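Local atomic coordinates of putative cell adhesion protein (Bacteroides thetaiotaomicron, PDB entry 4DGU), a protein that probably serves as a fimbrillin-like subunit of a distinct type of bacterial pilus, with a likely role in cell adhesion, and binds zinc ions. Residues L150-E155 and L190-N195. Residues are numbered along the deposited sequence; the frame is centred on the assembly and turned at random.
Sequences LSLKNE and LPQKIN. With ZN (zinc ion), chain C.
Q192 reaches across to K153 with its side-chain amide and grips that residue's backbone at both N and O. OE1 accepts the N-H of K153, N to OE1 2.9 Å, on a lone pair in the carbonyl plane; NE2 gives one hydrogen to K153 O at 2.8 Å. The other hydrogen goes back to the backbone two residues earlier, to L190 O, with NE2 to O 2.9 Å and nearly straight at 170°; here the donor stands above the carbonyl plane of L190. Three bonds therefore fix the rotation of a buried amide, which pairs with N and O of K153 much as the backbone of an adjacent strand would. CG of Q192 lies between backbone N and carbonyl carbon (chi1 56°), and beyond it the chain runs extended toward K153. An alanine here would probably leave N and O of K153 without these partners and open a gap beside L152. CB of L152 packs on OE1 of Q192, while its CD2 meets CG1 of I194 at 3.9 Å, the two side chains crossing at about a right angle. Further along the chain, CD1 of L190 rests against the backbone of N154 and E155, 3.7 Å from each carbonyl C. The carboxylate of E155 binds the zinc ion, with OE2 at 2.1 Å and OE1 further off at 2.6 Å, and E174 is the second protein ligand. The contact ties the connection between strands 188-189 and 193-194 to strand 147-159, whose backbone pairs with strand 173-177; I167 of strand 165-167 packs on K153, L190 and Q192, and I200 covers L152 and I194.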
loop_
_atom_site.group_PDB
_atom_site.type_symbol
_atom_site.label_atom_id
_atom_site.label_comp_id
_atom_site.label_asym_id
_atom_site.label_seq_id
_atom_site.Cartn_x
_atom_site.Cartn_y
_atom_site.Cartn_z
ATOM N N LEU A 150 8.074 -19.777 12.347
ATOM C CA LEU A 150 7.444 -19.450 11.066
ATOM C C LEU A 150 7.319 -20.708 10.224
ATOM O O LEU A 150 8.210 -21.557 10.271
ATOM C CB LEU A 150 8.247 -18.399 10.276
ATOM C CG LEU A 150 8.420 -17.027 10.880
ATOM C CD1 LEU A 150 9.335 -16.183 9.993
ATOM C CD2 LEU A 150 7.055 -16.330 11.145
ATOM N N SER A 151 6.242 -20.834 9.456
ATOM C CA SER A 151 6.048 -21.980 8.568
ATOM C C SER A 151 6.147 -21.455 7.140
ATOM O O SER A 151 5.205 -20.838 6.619
ATOM C CB SER A 151 4.727 -22.697 8.841
ATOM O OG SER A 151 4.508 -23.700 7.864
ATOM N N LEU A 152 7.342 -21.636 6.547
ATOM C CA LEU A 152 7.702 -21.148 5.218
ATOM C C LEU A 152 8.463 -22.192 4.423
ATOM O O LEU A 152 8.932 -23.177 4.978
ATOM C CB LEU A 152 8.585 -19.900 5.361
ATOM C CG LEU A 152 7.949 -18.650 5.948
ATOM C CD1 LEU A 152 8.997 -17.606 6.221
ATOM C CD2 LEU A 152 6.834 -18.097 5.037
ATOM N N LYS A 153 8.636 -21.947 3.126
ATOM C CA LYS A 153 9.399 -22.825 2.258
ATOM C C LYS A 153 10.882 -22.574 2.553
ATOM O O LYS A 153 11.332 -21.426 2.661
ATOM C CB LYS A 153 9.001 -22.597 0.799
ATOM C CG LYS A 153 7.574 -23.064 0.537
ATOM C CD LYS A 153 6.981 -22.549 -0.758
ATOM C CE LYS A 153 5.467 -22.645 -0.752
ATOM N NZ LYS A 153 4.971 -24.026 -0.485
ATOM N N ASN A 154 11.627 -23.662 2.770
ATOM C CA ASN A 154 13.004 -23.604 3.227
ATOM C C ASN A 154 14.009 -24.195 2.222
ATOM O O ASN A 154 15.158 -24.449 2.593
ATOM C CB ASN A 154 13.046 -24.333 4.569
ATOM C CG ASN A 154 14.286 -24.136 5.375
ATOM O OD1 ASN A 154 14.692 -23.017 5.672
ATOM N ND2 ASN A 154 14.910 -25.238 5.746
ATOM N N GLU A 155 13.608 -24.374 0.942
ATOM C CA GLU A 155 14.519 -24.874 -0.103
ATOM C C GLU A 155 14.379 -24.080 -1.379
ATOM O O GLU A 155 13.276 -23.795 -1.825
ATOM C CB GLU A 155 14.326 -26.367 -0.421
ATOM C CG GLU A 155 14.971 -27.316 0.569
ATOM C CD GLU A 155 14.101 -27.636 1.767
ATOM O OE1 GLU A 155 12.857 -27.665 1.609
ATOM O OE2 GLU A 155 14.667 -27.879 2.859
ATOM N N LEU A 190 14.357 -17.742 2.981
ATOM C CA LEU A 190 14.596 -17.589 1.558
ATOM C C LEU A 190 13.517 -16.698 0.944
ATOM O O LEU A 190 12.388 -16.731 1.444
ATOM C CB LEU A 190 14.674 -18.947 0.850
ATOM C CG LEU A 190 15.732 -19.948 1.345
ATOM C CD1 LEU A 190 15.586 -21.271 0.639
ATOM C CD2 LEU A 190 17.167 -19.417 1.151
ATOM N N PRO A 191 13.854 -15.844 -0.073
ATOM C CA PRO A 191 12.819 -14.978 -0.692
ATOM C C PRO A 191 11.658 -15.774 -1.282
ATOM O O PRO A 191 11.850 -16.730 -2.024
ATOM C CB PRO A 191 13.578 -14.242 -1.799
ATOM C CG PRO A 191 15.012 -14.406 -1.479
ATOM C CD PRO A 191 15.167 -15.679 -0.740
ATOM N N GLN A 192 10.444 -15.385 -0.906
ATOM C CA GLN A 192 9.189 -16.005 -1.307
ATOM C C GLN A 192 8.036 -15.064 -1.030
ATOM O O GLN A 192 8.170 -14.134 -0.230
ATOM C CB GLN A 192 8.971 -17.337 -0.560
ATOM C CG GLN A 192 9.010 -17.214 0.966
ATOM C CD GLN A 192 9.229 -18.535 1.645
ATOM O OE1 GLN A 192 8.307 -19.298 1.875
ATOM N NE2 GLN A 192 10.458 -18.837 1.980
ATOM N N LYS A 193 6.887 -15.342 -1.646
ATOM C CA LYS A 193 5.687 -14.581 -1.428
ATOM C C LYS A 193 4.932 -15.118 -0.214
ATOM O O LYS A 193 4.671 -16.318 -0.107
ATOM C CB LYS A 193 4.797 -14.594 -2.691
ATOM C CG LYS A 193 3.418 -13.954 -2.503
ATOM C CD LYS A 193 3.236 -12.736 -3.373
ATOM C CE LYS A 193 1.910 -12.060 -3.121
ATOM N NZ LYS A 193 0.755 -12.763 -3.773
ATOM N N ILE A 194 4.553 -14.200 0.685
ATOM C CA ILE A 194 3.683 -14.492 1.833
ATOM C C ILE A 194 2.364 -13.798 1.514
ATOM O O ILE A 194 2.370 -12.605 1.229
ATOM C CB ILE A 194 4.283 -14.025 3.185
ATOM C CG1 ILE A 194 5.618 -14.733 3.517
ATOM C CG2 ILE A 194 3.248 -14.209 4.311
ATOM C CD1 ILE A 194 6.404 -14.048 4.611
ATOM N N ASN A 195 1.260 -14.535 1.516
ATOM C CA ASN A 195 -0.068 -13.961 1.235
ATOM C C ASN A 195 -0.694 -13.318 2.475
ATOM O O ASN A 195 -0.432 -13.751 3.603
ATOM C CB ASN A 195 -1.018 -15.033 0.695
ATOM C CG ASN A 195 -0.501 -15.731 -0.534
ATOM O OD1 ASN A 195 -0.031 -15.113 -1.496
ATOM N ND2 ASN A 195 -0.578 -17.043 -0.522
HETATM ZN ZN ZN C . 13.195 -29.057 3.825
#